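Local coordinates for alpha-galactosidase (Lactobacillus brevis, PDB 3MI6), which probably hydrolyses terminal, non-reducing alpha-D-galactose residues from alpha-galactosides such as galactose oligosaccharides and galactomannans, at residues Asp552-Leu557 with Tyr669-His674; Phe90-Ala95 with Thr143-Asp148; Thr340-Asn345 with Gly372-Asp377. All coordinates share one frame; numbering follows the deposited sequence.

In the fold
Along the chain the order is contact 2, contact 3, contact 1, each closing before the next opens, and together they sample the three parts of a family 36 enzyme. Contact 2 joins two antiparallel sheets of the N-terminal domain. Contact 3 links two loops that follow neighbouring strands of the eight-stranded parallel barrel, next to residues predicted to bind substrate. Contact 1 ties a helix of the same barrel to the C-terminal beta domain. The centres of contacts 1 and 3 are 33 Å apart, their nearest atoms about 11 Å; contact 2 lies over 50 Å, centre to centre, from both. The three contacts thus report on sheet packing, loops beside the predicted substrate site, and a domain junction.

Contact 1. Residues Asp552-Leu557 with Tyr669-His674; sequences DAAERL and YQLLNH
The seam between the catalytic barrel and the C-terminal beta domain is built here from A554 and L557, at the start of helix 553-566, against Y669 at the end of strand 663-670 and L671 just after it. L557 does most of the work by splitting its two methyls. CD1 sits over a face of the Y669 ring in a CH-pi contact, 3.8 Å from the ring centroid and 15° off the ring normal. CD2 of L557 meets Y669 CB at 3.7 Å and L671 CD2 at 4.0 Å. With CG anti to its carbonyl carbon (chi1 -45°), Y669 presents that face to the helix, and its hydroxyl is bonded to the carbonyl of A595, which should limit the swing of the ring. L671 reaches inward with the same CD2, 3.9 Å from A554 CB. V596 of helix 590-597 packs on both L557 and Y669.

At the helix start, D552 is the N-cap, and its OD2 accepts from E555 N at 3.0 Å with an angle of 160°, on the anti side of the carboxylate. D552 and E555 share R586 through salt bridges, and E555 also bonds H674 of the second subunit. Between these two segments the contact is purely apolar; the hydroxyl bond from Y669 to A595 adds a polar tie between the domains beside it.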
loop_
_atom_site.group_PDB
_atom_site.type_symbol
_atom_site.label_atom_id
_atom_site.label_comp_id
_atom_site.label_asym_id
_atom_site.label_seq_id
_atom_site.Cartn_x
_atom_site.Cartn_y
_atom_site.Cartn_z
ATOM N N ASP D 552 7.761 7.496 -30.907
ATOM C CA ASP D 552 8.744 6.576 -30.349
ATOM C C ASP D 552 8.103 5.240 -29.935
ATOM O O ASP D 552 7.024 5.231 -29.330
ATOM C CB ASP D 552 9.434 7.176 -29.134
ATOM C CG ASP D 552 10.387 6.183 -28.474
ATOM O OD1 ASP D 552 11.454 5.912 -29.057
ATOM O OD2 ASP D 552 10.060 5.652 -27.392
ATOM N N ALA D 553 8.777 4.126 -30.235
ATOM C CA ALA D 553 8.261 2.792 -29.892
ATOM C C ALA D 553 7.966 2.613 -28.391
ATOM O O ALA D 553 6.861 2.224 -28.009
ATOM C CB ALA D 553 9.199 1.704 -30.382
ATOM N N ALA D 554 8.947 2.903 -27.549
ATOM C CA ALA D 554 8.774 2.756 -26.113
ATOM C C ALA D 554 7.645 3.618 -25.558
ATOM O O ALA D 554 6.836 3.142 -24.788
ATOM C CB ALA D 554 10.076 3.066 -25.394
ATOM N N GLU D 555 7.585 4.887 -25.941
ATOM C CA GLU D 555 6.540 5.773 -25.452
ATOM C C GLU D 555 5.147 5.341 -25.930
ATOM O O GLU D 555 4.160 5.455 -25.192
ATOM C CB GLU D 555 6.810 7.209 -25.897
ATOM C CG GLU D 555 8.138 7.773 -25.437
ATOM C CD GLU D 555 8.251 7.891 -23.918
ATOM O OE1 GLU D 555 7.220 8.075 -23.229
ATOM O OE2 GLU D 555 9.394 7.820 -23.414
ATOM N N ARG D 556 5.062 4.874 -27.174
ATOM C CA ARG D 556 3.780 4.472 -27.737
ATOM C C ARG D 556 3.200 3.281 -26.961
ATOM O O ARG D 556 2.006 3.240 -26.669
ATOM C CB ARG D 556 3.891 4.160 -29.235
ATOM C CG ARG D 556 3.978 5.368 -30.142
ATOM C CD ARG D 556 2.730 6.257 -30.069
ATOM N NE ARG D 556 1.681 5.859 -31.001
ATOM C CZ ARG D 556 1.172 6.640 -31.946
ATOM N NH1 ARG D 556 1.605 7.872 -32.105
ATOM N NH2 ARG D 556 0.222 6.190 -32.738
ATOM N N LEU D 557 4.041 2.315 -26.627
ATOM C CA LEU D 557 3.614 1.244 -25.751
ATOM C C LEU D 557 2.722 1.811 -24.651
ATOM O O LEU D 557 1.563 1.407 -24.502
ATOM C CB LEU D 557 4.828 0.571 -25.122
ATOM C CG LEU D 557 5.240 -0.843 -25.536
ATOM C CD1 LEU D 557 4.475 -1.330 -26.763
ATOM C CD2 LEU D 557 6.764 -0.912 -25.737
ATOM N N TYR D 669 6.868 -6.881 -25.213
ATOM C CA TYR D 669 7.917 -5.890 -25.353
ATOM C C TYR D 669 8.574 -5.697 -24.000
ATOM O O TYR D 669 7.897 -5.486 -23.006
ATOM C CB TYR D 669 7.331 -4.550 -25.830
ATOM C CG TYR D 669 6.331 -4.674 -26.959
ATOM C CD1 TYR D 669 6.725 -4.491 -28.265
ATOM C CD2 TYR D 669 5.001 -5.000 -26.714
ATOM C CE1 TYR D 669 5.834 -4.618 -29.297
ATOM C CE2 TYR D 669 4.098 -5.127 -27.741
ATOM C CZ TYR D 669 4.520 -4.930 -29.034
ATOM O OH TYR D 669 3.642 -5.043 -30.098
ATOM N N GLN D 670 9.895 -5.774 -23.951
ATOM C CA GLN D 670 10.594 -5.456 -22.720
ATOM C C GLN D 670 11.375 -4.187 -22.975
ATOM O O GLN D 670 12.037 -4.062 -24.020
ATOM C CB GLN D 670 11.517 -6.591 -22.306
ATOM C CG GLN D 670 12.160 -6.410 -20.940
ATOM C CD GLN D 670 13.128 -7.554 -20.586
ATOM O OE1 GLN D 670 14.097 -7.808 -21.321
ATOM N NE2 GLN D 670 12.861 -8.249 -19.463
ATOM N N LEU D 671 11.294 -3.236 -22.046
ATOM C CA LEU D 671 11.988 -1.973 -22.260
ATOM C C LEU D 671 13.498 -2.076 -21.986
ATOM O O LEU D 671 14.322 -1.666 -22.812
ATOM C CB LEU D 671 11.357 -0.855 -21.443
ATOM C CG LEU D 671 9.895 -0.525 -21.752
ATOM C CD1 LEU D 671 9.404 0.601 -20.838
ATOM C CD2 LEU D 671 9.710 -0.149 -23.210
ATOM N N LEU D 672 13.859 -2.636 -20.838
ATOM C CA LEU D 672 15.248 -2.674 -20.426
ATOM C C LEU D 672 15.629 -4.127 -20.294
ATOM O O LEU D 672 14.897 -4.904 -19.687
ATOM C CB LEU D 672 15.396 -1.974 -19.074
ATOM C CG LEU D 672 15.973 -0.550 -19.064
ATOM C CD1 LEU D 672 15.613 0.241 -20.328
ATOM C CD2 LEU D 672 15.573 0.196 -17.802
ATOM N N ASN D 673 16.751 -4.525 -20.870
ATOM C CA ASN D 673 17.175 -5.907 -20.729
ATOM C C ASN D 673 17.944 -6.072 -19.420
ATOM O O ASN D 673 18.694 -5.186 -19.033
ATOM C CB ASN D 673 18.020 -6.322 -21.924
ATOM C CG ASN D 673 18.104 -7.814 -22.074
ATOM O OD1 ASN D 673 17.103 -8.510 -21.923
ATOM N ND2 ASN D 673 19.298 -8.325 -22.372
ATOM N N HIS D 674 17.743 -7.188 -18.721
ATOM C CA HIS D 674 18.499 -7.461 -17.500
ATOM C C HIS D 674 19.217 -8.797 -17.567
ATOM O O HIS D 674 18.713 -9.748 -18.174
ATOM C CB HIS D 674 17.596 -7.391 -16.285
ATOM C CG HIS D 674 16.994 -6.037 -16.071
ATOM N ND1 HIS D 674 17.758 -4.910 -15.854
ATOM C CD2 HIS D 674 15.703 -5.628 -16.040
ATOM C CE1 HIS D 674 16.966 -3.864 -15.696
ATOM N NE2 HIS D 674 15.713 -4.272 -15.807
#

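Contact 2. Residues Phe90-Ala95 with Thr143-Asp148; sequences FQVTQA and TGLALD
T143 lays its CG2 methyl over a face of the Q94 amide, 3.5 Å from CD of Q94 and 3.6 Å from its NE2, the two side chains meeting at a slant. Q94 runs extended beyond CG, which brings its amide across the methyl, and the amide oxygen makes a weak hydrogen bond to K437 of the third subunit. The threonine is turned so that its two branches divide the labour: with chi1 at 73°, OG1 lies between the backbone N and the carbonyl carbon, where it is hydrogen-bonded with D140 and weakly accepts from L145 N at 3.3 Å, leaving CG2 for Q94. This weak link spans G144, whose positive phi (87°) turns the chain just before the strand begins.

Deeper in, V92 and L145 point at each other across the gap and meet loosely, CG2 of V92 standing 4.4 Å from CD2 of L145. L174, from strand 174-186, packs on V92, T143 and L145, a shared neighbour of both segments. F90 and L147 also face inward, both resting on F166 of strand 159-167. No hydrogen bond crosses between the segments, and the CA atoms of V92 and L145 lie 9.3 Å apart. Such spacing, with aliphatic and aromatic side chains interposed, is that of two sheets packed face to face, the beta-sandwich arrangement of the family 36 N-terminal domain.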
loop_
_atom_site.group_PDB
_atom_site.type_symbol
_atom_site.label_atom_id
_atom_site.label_comp_id
_atom_site.label_asym_id
_atom_site.label_seq_id
_atom_site.Cartn_x
_atom_site.Cartn_y
_atom_site.Cartn_z
ATOM N N PHE D 90 -27.933 19.304 -13.057
ATOM C CA PHE D 90 -28.308 20.463 -13.857
ATOM C C PHE D 90 -28.663 21.612 -12.928
ATOM O O PHE D 90 -28.780 21.404 -11.721
ATOM C CB PHE D 90 -29.517 20.116 -14.725
ATOM C CG PHE D 90 -30.795 20.054 -13.951
ATOM C CD1 PHE D 90 -31.162 18.897 -13.293
ATOM C CD2 PHE D 90 -31.609 21.168 -13.847
ATOM C CE1 PHE D 90 -32.320 18.833 -12.569
ATOM C CE2 PHE D 90 -32.773 21.115 -13.121
ATOM C CZ PHE D 90 -33.130 19.937 -12.478
ATOM N N GLN D 91 -28.832 22.814 -13.490
ATOM C CA GLN D 91 -29.339 23.977 -12.749
ATOM C C GLN D 91 -29.956 24.982 -13.731
ATOM O O GLN D 91 -29.431 25.166 -14.835
ATOM C CB GLN D 91 -28.219 24.630 -11.919
ATOM C CG GLN D 91 -28.696 25.664 -10.911
ATOM C CD GLN D 91 -27.556 26.373 -10.180
ATOM O OE1 GLN D 91 -26.689 27.008 -10.793
ATOM N NE2 GLN D 91 -27.573 26.291 -8.861
ATOM N N VAL D 92 -31.065 25.618 -13.335
ATOM C CA VAL D 92 -31.763 26.588 -14.181
ATOM C C VAL D 92 -32.070 27.897 -13.456
ATOM O O VAL D 92 -32.700 27.893 -12.405
ATOM C CB VAL D 92 -33.119 26.056 -14.683
ATOM C CG1 VAL D 92 -33.587 26.861 -15.903
ATOM C CG2 VAL D 92 -33.047 24.588 -15.005
ATOM N N THR D 93 -31.648 29.012 -14.045
ATOM C CA THR D 93 -31.883 30.337 -13.491
ATOM C C THR D 93 -33.091 30.980 -14.167
ATOM O O THR D 93 -33.188 30.995 -15.402
ATOM C CB THR D 93 -30.657 31.275 -13.710
ATOM O OG1 THR D 93 -29.452 30.624 -13.292
ATOM C CG2 THR D 93 -30.811 32.589 -12.926
ATOM N N GLN D 94 -34.002 31.526 -13.366
ATOM C CA GLN D 94 -35.157 32.225 -13.916
ATOM C C GLN D 94 -34.857 33.684 -14.216
ATOM O O GLN D 94 -33.746 34.163 -13.986
ATOM C CB GLN D 94 -36.341 32.131 -12.968
ATOM C CG GLN D 94 -36.813 30.710 -12.702
ATOM C CD GLN D 94 -37.775 30.632 -11.534
ATOM O OE1 GLN D 94 -38.710 31.427 -11.447
ATOM N NE2 GLN D 94 -37.547 29.677 -10.623
ATOM N N ALA D 95 -35.860 34.381 -14.752
ATOM C CA ALA D 95 -35.769 35.819 -14.997
ATOM C C ALA D 95 -35.548 36.568 -13.686
ATOM O O ALA D 95 -34.943 37.635 -13.674
ATOM C CB ALA D 95 -37.015 36.314 -15.691
ATOM N N THR D 143 -41.360 26.559 -13.297
ATOM C CA THR D 143 -41.061 27.384 -14.459
ATOM C C THR D 143 -41.723 26.882 -15.720
ATOM O O THR D 143 -41.778 27.599 -16.715
ATOM C CB THR D 143 -39.545 27.497 -14.716
ATOM O OG1 THR D 143 -39.048 26.253 -15.234
ATOM C CG2 THR D 143 -38.813 27.851 -13.432
ATOM N N GLY D 144 -42.205 25.646 -15.685
ATOM C CA GLY D 144 -42.863 25.077 -16.845
ATOM C C GLY D 144 -41.939 24.397 -17.836
ATOM O O GLY D 144 -42.404 23.747 -18.775
ATOM N N LEU D 145 -40.633 24.560 -17.628
ATOM C CA LEU D 145 -39.608 23.859 -18.396
ATOM C C LEU D 145 -39.914 22.373 -18.435
ATOM O O LEU D 145 -40.390 21.804 -17.454
ATOM C CB LEU D 145 -38.239 24.076 -17.746
ATOM C CG LEU D 145 -37.092 23.136 -18.127
ATOM C CD1 LEU D 145 -36.068 23.853 -18.966
ATOM C CD2 LEU D 145 -36.432 22.599 -16.889
ATOM N N ALA D 146 -39.646 21.748 -19.574
ATOM C CA ALA D 146 -39.786 20.306 -19.695
ATOM C C ALA D 146 -38.427 19.643 -19.902
ATOM O O ALA D 146 -37.556 20.187 -20.576
ATOM C CB ALA D 146 -40.712 19.956 -20.829
ATOM N N LEU D 147 -38.263 18.458 -19.332
ATOM C CA LEU D 147 -37.012 17.723 -19.419
ATOM C C LEU D 147 -37.236 16.302 -19.902
ATOM O O LEU D 147 -37.985 15.540 -19.289
ATOM C CB LEU D 147 -36.361 17.671 -18.045
ATOM C CG LEU D 147 -35.056 16.891 -18.009
ATOM C CD1 LEU D 147 -34.069 17.487 -19.005
ATOM C CD2 LEU D 147 -34.486 16.894 -16.606
ATOM N N ASP D 148 -36.593 15.937 -20.999
ATOM C CA ASP D 148 -36.601 14.544 -21.418
ATOM C C ASP D 148 -35.311 13.834 -20.986
ATOM O O ASP D 148 -34.204 14.271 -21.319
ATOM C CB ASP D 148 -36.809 14.436 -22.927
ATOM C CG ASP D 148 -38.218 14.834 -23.344
ATOM O OD1 ASP D 148 -39.049 14.996 -22.419
ATOM O OD2 ASP D 148 -38.494 14.981 -24.572
#

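Contact 3. Residues Thr340-Asn345 with Gly372-Asp377; sequences TYFDFN and GHRDDD
F342 and D375 bring two irregular loops together, their CA atoms 5.4 Å apart, with neither segment forming a helix or strand across the contact. The first loop leaves helix 337-340 in a type II' turn from T340 to D343; Y341 takes the positive phi (57°) that this turn needs, and an inverse gamma turn centred on D343 overlaps its end. The second loop bends in its own inverse gamma turn, centred on R374. Between them the contact is mostly one aromatic ring against a run of peptide groups.

The F342 ring lies along the backbone of residues 374-377. Its CB is 3.5 Å from the carbonyl O of D375, CE1 is 3.7 Å from the carbonyl O of D376, which stands over a ring face, and CZ touches CB of D377 at 3.7 Å. The ring crosses the D377 side chain at about a right angle, the ring and carboxylate planes 52° apart. R374 folds back beneath the same peptides, so that the D376 carbonyl O lies 3.5 Å above the R374 guanidinium plane, offset toward the rim, while NH2 of R374 approaches CE1 of F342 at 4.2 Å.

The charged ends look beyond the contact. R374 makes a salt bridge with D368, D377 one with R444, and D375 one with R389; since D368 and R444 are predicted substrate-binding residues, R374 and D377 form a second shell that could hold them in position.

Both loops follow adjacent barrel strands, 333-335 and 363-366. N345 caps helix 346-358 through K348, and F344 packs on L349 of that helix, while the second loop runs on toward helix 394-404.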
loop_
_atom_site.group_PDB
_atom_site.type_symbol
_atom_site.label_atom_id
_atom_site.label_comp_id
_atom_site.label_asym_id
_atom_site.label_seq_id
_atom_site.Cartn_x
_atom_site.Cartn_y
_atom_site.Cartn_z
ATOM N N THR D 340 10.412 15.223 -44.089
ATOM C CA THR D 340 10.916 16.411 -44.778
ATOM C C THR D 340 10.655 17.654 -43.907
ATOM O O THR D 340 11.461 18.590 -43.879
ATOM C CB THR D 340 10.472 16.433 -46.272
ATOM O OG1 THR D 340 9.081 16.107 -46.363
ATOM C CG2 THR D 340 11.276 15.439 -47.110
ATOM N N TYR D 341 9.534 17.662 -43.196
ATOM C CA TYR D 341 8.911 18.869 -42.646
ATOM C C TYR D 341 8.649 19.824 -43.818
ATOM O O TYR D 341 8.343 19.372 -44.923
ATOM C CB TYR D 341 9.805 19.508 -41.577
ATOM C CG TYR D 341 10.021 18.582 -40.383
ATOM C CD1 TYR D 341 9.059 18.480 -39.377
ATOM C CD2 TYR D 341 11.172 17.792 -40.272
ATOM C CE1 TYR D 341 9.240 17.633 -38.285
ATOM C CE2 TYR D 341 11.363 16.937 -39.179
ATOM C CZ TYR D 341 10.390 16.864 -38.189
ATOM O OH TYR D 341 10.553 16.025 -37.106
ATOM N N PHE D 342 8.760 21.129 -43.597
ATOM C CA PHE D 342 8.358 22.106 -44.619
ATOM C C PHE D 342 9.302 22.127 -45.822
ATOM O O PHE D 342 8.995 22.734 -46.851
ATOM C CB PHE D 342 8.247 23.511 -44.021
ATOM C CG PHE D 342 7.416 23.575 -42.776
ATOM C CD1 PHE D 342 6.032 23.582 -42.852
ATOM C CD2 PHE D 342 8.018 23.630 -41.526
ATOM C CE1 PHE D 342 5.262 23.637 -41.700
ATOM C CE2 PHE D 342 7.253 23.689 -40.368
ATOM C CZ PHE D 342 5.873 23.691 -40.457
ATOM N N ASP D 343 10.449 21.464 -45.680
ATOM C CA ASP D 343 11.491 21.478 -46.710
ATOM C C ASP D 343 11.233 20.427 -47.790
ATOM O O ASP D 343 11.860 19.358 -47.798
ATOM C CB ASP D 343 12.884 21.287 -46.079
ATOM C CG ASP D 343 14.022 21.308 -47.108
ATOM O OD1 ASP D 343 13.805 21.714 -48.274
ATOM O OD2 ASP D 343 15.147 20.918 -46.736
ATOM N N PHE D 344 10.305 20.736 -48.694
ATOM C CA PHE D 344 9.994 19.838 -49.801
ATOM C C PHE D 344 9.434 20.564 -51.014
ATOM O O PHE D 344 9.077 21.735 -50.950
ATOM C CB PHE D 344 9.042 18.701 -49.360
ATOM C CG PHE D 344 7.616 19.143 -49.115
ATOM C CD1 PHE D 344 6.739 19.334 -50.179
ATOM C CD2 PHE D 344 7.148 19.349 -47.819
ATOM C CE1 PHE D 344 5.431 19.734 -49.963
ATOM C CE2 PHE D 344 5.834 19.751 -47.593
ATOM C CZ PHE D 344 4.977 19.942 -48.671
ATOM N N ASN D 345 9.389 19.841 -52.125
ATOM C CA ASN D 345 8.756 20.291 -53.359
ATOM C C ASN D 345 8.276 19.060 -54.139
ATOM O O ASN D 345 8.651 17.933 -53.800
ATOM C CB ASN D 345 9.709 21.169 -54.192
ATOM C CG ASN D 345 11.057 20.496 -54.475
ATOM O OD1 ASN D 345 11.125 19.295 -54.745
ATOM N ND2 ASN D 345 12.135 21.284 -54.430
ATOM N N GLY D 372 -0.817 28.150 -49.560
ATOM C CA GLY D 372 -0.348 29.514 -49.360
ATOM C C GLY D 372 1.141 29.744 -49.561
ATOM O O GLY D 372 1.640 29.711 -50.679
ATOM N N HIS D 373 1.853 30.012 -48.476
ATOM C CA HIS D 373 3.310 30.071 -48.519
ATOM C C HIS D 373 3.942 29.389 -47.295
ATOM O O HIS D 373 4.943 29.856 -46.752
ATOM C CB HIS D 373 3.831 31.510 -48.736
ATOM C CG HIS D 373 3.069 32.577 -48.000
ATOM N ND1 HIS D 373 1.757 32.897 -48.288
ATOM C CD2 HIS D 373 3.455 33.432 -47.021
ATOM C CE1 HIS D 373 1.358 33.878 -47.496
ATOM N NE2 HIS D 373 2.372 34.224 -46.722
ATOM N N ARG D 374 3.350 28.266 -46.886
ATOM C CA ARG D 374 3.797 27.532 -45.705
ATOM C C ARG D 374 5.214 27.002 -45.825
ATOM O O ARG D 374 5.417 25.845 -46.169
ATOM C CB ARG D 374 2.861 26.361 -45.403
ATOM C CG ARG D 374 1.545 26.753 -44.787
ATOM C CD ARG D 374 1.697 27.203 -43.334
ATOM N NE ARG D 374 1.751 26.109 -42.373
ATOM C CZ ARG D 374 1.502 26.239 -41.069
ATOM N NH1 ARG D 374 1.170 27.417 -40.555
ATOM N NH2 ARG D 374 1.573 25.182 -40.273
ATOM N N ASP D 375 6.195 27.841 -45.526
ATOM C CA ASP D 375 7.578 27.399 -45.502
ATOM C C ASP D 375 8.016 27.397 -44.056
ATOM O O ASP D 375 9.107 26.933 -43.702
ATOM C CB ASP D 375 8.432 28.330 -46.348
ATOM C CG ASP D 375 8.030 28.298 -47.808
ATOM O OD1 ASP D 375 8.000 27.183 -48.381
ATOM O OD2 ASP D 375 7.725 29.372 -48.376
ATOM N N ASP D 376 7.115 27.903 -43.223
ATOM C CA ASP D 376 7.324 28.006 -41.795
ATOM C C ASP D 376 6.028 27.596 -41.136
ATOM O O ASP D 376 5.034 27.347 -41.825
ATOM C CB ASP D 376 7.637 29.455 -41.424
ATOM C CG ASP D 376 8.999 29.606 -40.780
ATOM O OD1 ASP D 376 9.788 28.636 -40.830
ATOM O OD2 ASP D 376 9.285 30.688 -40.221
ATOM N N ASP D 377 6.023 27.531 -39.807
ATOM C CA ASP D 377 4.759 27.354 -39.097
ATOM C C ASP D 377 4.197 28.670 -38.540
ATOM O O ASP D 377 3.715 28.722 -37.407
ATOM C CB ASP D 377 4.819 26.228 -38.030
ATOM C CG ASP D 377 5.862 26.469 -36.933
ATOM O OD1 ASP D 377 6.716 27.382 -37.070
ATOM O OD2 ASP D 377 5.815 25.711 -35.930
#